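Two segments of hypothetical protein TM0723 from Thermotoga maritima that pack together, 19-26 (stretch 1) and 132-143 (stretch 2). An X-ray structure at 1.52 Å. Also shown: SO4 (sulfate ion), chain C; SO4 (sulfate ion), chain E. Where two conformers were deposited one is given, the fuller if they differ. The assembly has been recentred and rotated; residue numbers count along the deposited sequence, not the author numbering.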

# COMPACT_ATOMS: atom_id res chain seq x y z
N GLU A 19 1.36 13.05 -15.94
CA GLU A 19 0.13 13.21 -15.16
C GLU A 19 -1.08 12.85 -16.01
O GLU A 19 -1.20 13.28 -17.16
N LEU A 20 -1.96 12.06 -15.44
CA LEU A 20 -3.22 11.69 -16.06
C LEU A 20 -4.31 12.42 -15.30
O LEU A 20 -4.36 12.33 -14.08
N TRP A 21 -5.19 13.12 -15.99
CA TRP A 21 -6.21 13.94 -15.34
C TRP A 21 -7.58 13.33 -15.49
O TRP A 21 -7.86 12.70 -16.51
N PHE A 22 -8.41 13.52 -14.47
CA PHE A 22 -9.78 13.00 -14.43
C PHE A 22 -10.70 14.08 -13.92
O PHE A 22 -10.32 14.95 -13.15
N HIS A 23 -11.94 14.05 -14.41
CA HIS A 23 -12.99 14.91 -13.90
C HIS A 23 -14.25 14.07 -13.97
O HIS A 23 -14.90 14.00 -15.02
N THR A 24 -14.59 13.37 -12.89
CA THR A 24 -15.66 12.41 -12.95
C THR A 24 -17.02 13.10 -12.90
O THR A 24 -17.19 14.15 -12.29
N LYS A 25 -18.00 12.45 -13.53
CA LYS A 25 -19.36 12.96 -13.56
C LYS A 25 -20.00 12.94 -12.17
O LYS A 25 -20.79 13.82 -11.81
N ARG A 26 -19.66 11.91 -11.39
CA ARG A 26 -20.25 11.73 -10.07
C ARG A 26 -19.18 11.75 -8.99
O ARG A 26 -17.99 11.76 -9.24
N PHE A 132 -6.80 0.70 -11.73
CA PHE A 132 -7.92 1.62 -11.57
C PHE A 132 -7.55 2.89 -10.86
O PHE A 132 -6.75 2.90 -9.91
N TYR A 133 -8.18 3.96 -11.33
CA TYR A 133 -8.32 5.19 -10.56
C TYR A 133 -9.62 5.05 -9.80
O TYR A 133 -10.68 4.80 -10.38
N GLY A 134 -9.52 5.18 -8.48
CA GLY A 134 -10.66 5.15 -7.59
C GLY A 134 -10.96 6.54 -7.10
O GLY A 134 -10.26 7.07 -6.22
N GLU A 135 -11.96 7.17 -7.68
CA GLU A 135 -12.36 8.50 -7.29
C GLU A 135 -13.37 8.43 -6.15
O GLU A 135 -14.40 7.78 -6.30
N PHE A 136 -13.09 9.10 -5.03
CA PHE A 136 -14.03 9.15 -3.91
C PHE A 136 -14.59 10.54 -3.62
O PHE A 136 -15.45 10.69 -2.77
N ASP A 137 -14.05 11.56 -4.31
CA ASP A 137 -14.56 12.93 -4.17
C ASP A 137 -14.33 13.69 -5.48
O ASP A 137 -13.51 14.61 -5.57
N GLY A 138 -15.09 13.27 -6.48
CA GLY A 138 -14.88 13.72 -7.85
C GLY A 138 -15.66 14.96 -8.25
O GLY A 138 -15.92 15.82 -7.43
N MET A 139 -16.01 15.05 -9.54
CA MET A 139 -16.66 16.24 -10.10
C MET A 139 -15.78 17.48 -10.02
O MET A 139 -16.28 18.60 -9.94
N ARG A 140 -14.47 17.27 -10.06
CA ARG A 140 -13.50 18.35 -10.12
C ARG A 140 -12.24 17.74 -10.71
O ARG A 140 -12.06 16.52 -10.63
N PRO A 141 -11.35 18.57 -11.30
CA PRO A 141 -10.17 18.02 -11.96
C PRO A 141 -9.15 17.49 -10.97
O PRO A 141 -8.70 18.21 -10.07
N LYS A 142 -8.82 16.21 -11.11
CA LYS A 142 -7.91 15.55 -10.21
C LYS A 142 -6.92 14.74 -11.01
O LYS A 142 -7.11 14.45 -12.19
N ARG A 143 -5.82 14.40 -10.35
CA ARG A 143 -4.65 13.93 -11.05
C ARG A 143 -4.10 12.65 -10.48
O ARG A 143 -4.13 12.43 -9.28

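The contact between these two segments of TM0723 is a short antiparallel strand pairing whose two faces are dressed differently, one with a charged and aromatic cluster, the other with stacked rings, before a loop continues the packing around Thr-24, His-23 and Met-139. Phe-22 and Lys-142 form the hydrogen-bonded pair, Phe-22 N to Lys-142 O and Lys-142 N to Phe-22 O both at 2.8 Å.

Trp-21 and Arg-143, the adjacent non-hydrogen-bonded pair, share one face; alternation along the strands puts Phe-22 and Lys-142 on the other. Both Trp-21 and Arg-143 adopt m at chi1, which lays Arg-143 CG over the indole, 3.9 Å from the centroid of the five-membered ring of Trp-21; t at chi2 and chi3 carries the chain on to a guanidinium with one face over Trp-21 CZ2. Glu-19 (m, t) ties the cluster together: its OE1 takes a salt bridge from Arg-143 NH1 and a hydrogen bond from Trp-21 NE1, each at 2.9 Å. Glu-19 N donates to O3 of the chain E sulfate at 3.1 Å.

On the other face, the Phe-22 ring (m) makes an offset stack with Tyr-133 (t), centroids 4.6 Å apart and planes inclined by 17°. The end of Lys-142 leads away from stretch 1, and its NZ forms a salt bridge with Glu-135 OE2 at 2.6 Å; Tyr-133 OH donates to Glu-135 OE1 at 2.7 Å.

Beyond the strands, buried Thr-24 (p) directs OG1 to Arg-26 O at 2.7 Å, and Thr-24 OG1 accepts from Met-139 N at 3.1 Å. At Gly-138 an ideal CB would clash, 1.9 Å from Thr-24 OG1. Met-139 (m, t, m) brings CG to 3.3 Å from Lys-25 O. One water bridges the stretches, accepting from Thr-24 N (3.0 Å) and donating to Glu-135 OE1 (2.9 Å) and Arg-140 O (2.8 Å). The His-23 ring (t) lies against the Met-139 to Arg-140 backbone, whereas Arg-140 points away, its NH1 donating a hydrogen bond to O1 of the chain C sulfate at 2.9 Å.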

# COMPACT_ATOMS: atom_id res chain seq x y z
CB GLU A 19 -0.07 14.62 -14.64
CG GLU A 19 0.97 15.04 -13.64
CD GLU A 19 0.73 16.45 -13.15
OE1 GLU A 19 -0.35 17.04 -13.45
OE2 GLU A 19 1.63 17.01 -12.49
CB LEU A 20 -3.41 10.17 -15.99
CG LEU A 20 -2.35 9.34 -16.70
CD1 LEU A 20 -2.59 7.86 -16.38
CD2 LEU A 20 -2.35 9.57 -18.20
CB TRP A 21 -6.20 15.35 -15.89
CG TRP A 21 -4.98 16.20 -15.51
CD1 TRP A 21 -3.80 15.78 -14.96
CD2 TRP A 21 -4.87 17.62 -15.67
NE1 TRP A 21 -2.97 16.86 -14.77
CE2 TRP A 21 -3.61 18.00 -15.19
CE3 TRP A 21 -5.74 18.61 -16.14
CZ2 TRP A 21 -3.16 19.30 -15.21
CZ3 TRP A 21 -5.29 19.91 -16.16
CH2 TRP A 21 -4.02 20.25 -15.67
CB PHE A 22 -9.85 11.74 -13.56
CG PHE A 22 -8.91 10.69 -13.99
CD1 PHE A 22 -9.26 9.81 -15.00
CD2 PHE A 22 -7.61 10.67 -13.50
CE1 PHE A 22 -8.36 8.88 -15.46
CE2 PHE A 22 -6.71 9.75 -13.95
CZ PHE A 22 -7.07 8.85 -14.92
CB HIS A 23 -13.13 16.18 -14.75
CG HIS A 23 -14.06 17.21 -14.17
ND1 HIS A 23 -15.43 17.07 -14.16
CD2 HIS A 23 -13.80 18.39 -13.54
CE1 HIS A 23 -15.97 18.13 -13.58
NE2 HIS A 23 -15.01 18.94 -13.20
CB THR A 24 -15.54 11.41 -11.82
OG1 THR A 24 -15.67 12.09 -10.56
CG2 THR A 24 -14.19 10.70 -11.88
CB LYS A 25 -20.20 12.13 -14.53
CG LYS A 25 -21.67 12.53 -14.58
CD LYS A 25 -22.42 11.80 -15.70
CE LYS A 25 -23.92 12.04 -15.58
NZ LYS A 25 -24.62 11.82 -16.88
CB ARG A 26 -21.00 10.40 -10.04
CG ARG A 26 -21.99 10.23 -11.21
CD ARG A 26 -22.86 8.98 -11.09
NE ARG A 26 -23.95 8.96 -12.08
CZ ARG A 26 -23.84 8.55 -13.35
NH1 ARG A 26 -22.69 8.11 -13.84
NH2 ARG A 26 -24.91 8.58 -14.15
CB PHE A 132 -9.05 0.95 -10.78
CG PHE A 132 -9.72 -0.12 -11.55
CD1 PHE A 132 -9.26 -1.44 -11.50
CD2 PHE A 132 -10.76 0.19 -12.39
CE1 PHE A 132 -9.86 -2.42 -12.26
CE2 PHE A 132 -11.34 -0.81 -13.17
CZ PHE A 132 -10.87 -2.11 -13.09
CB TYR A 133 -8.40 6.42 -11.48
CG TYR A 133 -8.54 7.72 -10.74
CD1 TYR A 133 -7.62 8.09 -9.77
CD2 TYR A 133 -9.63 8.57 -10.97
CE1 TYR A 133 -7.74 9.28 -9.08
CE2 TYR A 133 -9.75 9.79 -10.29
CZ TYR A 133 -8.80 10.11 -9.33
OH TYR A 133 -8.92 11.27 -8.63
CB GLU A 135 -13.01 9.21 -8.49
CG GLU A 135 -13.43 10.65 -8.19
CD GLU A 135 -12.26 11.48 -7.76
OE1 GLU A 135 -11.54 12.01 -8.65
OE2 GLU A 135 -12.06 11.60 -6.53
CB PHE A 136 -13.41 8.50 -2.67
CG PHE A 136 -12.98 7.08 -2.93
CD1 PHE A 136 -13.92 6.15 -3.30
CD2 PHE A 136 -11.66 6.70 -2.88
CE1 PHE A 136 -13.55 4.85 -3.59
CE2 PHE A 136 -11.30 5.40 -3.16
CZ PHE A 136 -12.27 4.49 -3.52
CB ASP A 137 -13.89 13.64 -2.98
CG ASP A 137 -14.40 15.08 -2.80
OD1 ASP A 137 -15.62 15.32 -3.03
OD2 ASP A 137 -13.58 15.97 -2.44
CB MET A 139 -18.03 16.49 -9.46
CG MET A 139 -18.90 15.27 -9.51
SD MET A 139 -20.56 15.48 -8.82
CE MET A 139 -20.23 15.97 -7.15
CB ARG A 140 -13.24 18.94 -8.75
CG ARG A 140 -12.75 17.95 -7.71
CD ARG A 140 -12.62 18.63 -6.36
NE ARG A 140 -12.37 17.70 -5.25
CZ ARG A 140 -11.18 17.45 -4.72
NH1 ARG A 140 -10.09 18.05 -5.18
NH2 ARG A 140 -11.07 16.59 -3.73
CB PRO A 141 -9.60 19.23 -12.72
CG PRO A 141 -10.03 20.41 -11.89
CD PRO A 141 -11.40 20.04 -11.39
CB LYS A 142 -8.68 14.70 -9.22
CG LYS A 142 -9.53 15.60 -8.33
CD LYS A 142 -10.47 14.85 -7.43
CE LYS A 142 -9.76 14.26 -6.22
NZ LYS A 142 -10.81 13.57 -5.37
CB ARG A 143 -3.56 14.99 -11.01
CG ARG A 143 -4.02 16.36 -11.36
CD ARG A 143 -2.89 17.30 -11.24
NE ARG A 143 -3.36 18.68 -11.35
CZ ARG A 143 -2.60 19.68 -11.77
NH1 ARG A 143 -1.35 19.45 -12.17
NH2 ARG A 143 -3.10 20.90 -11.79
S SO4 C . -7.54 16.74 -2.40
O1 SO4 C . -7.75 17.71 -3.46
O2 SO4 C . -7.77 17.31 -1.09
O3 SO4 C . -6.14 16.26 -2.42
O4 SO4 C . -8.43 15.64 -2.67
S SO4 E . 2.53 15.98 -19.12
O1 SO4 E . 3.83 15.34 -19.31
O2 SO4 E . 2.72 17.32 -18.58
O3 SO4 E . 1.78 15.17 -18.13
O4 SO4 E . 1.85 16.08 -20.43
O HOH W 1 -12.74 13.80 -10.62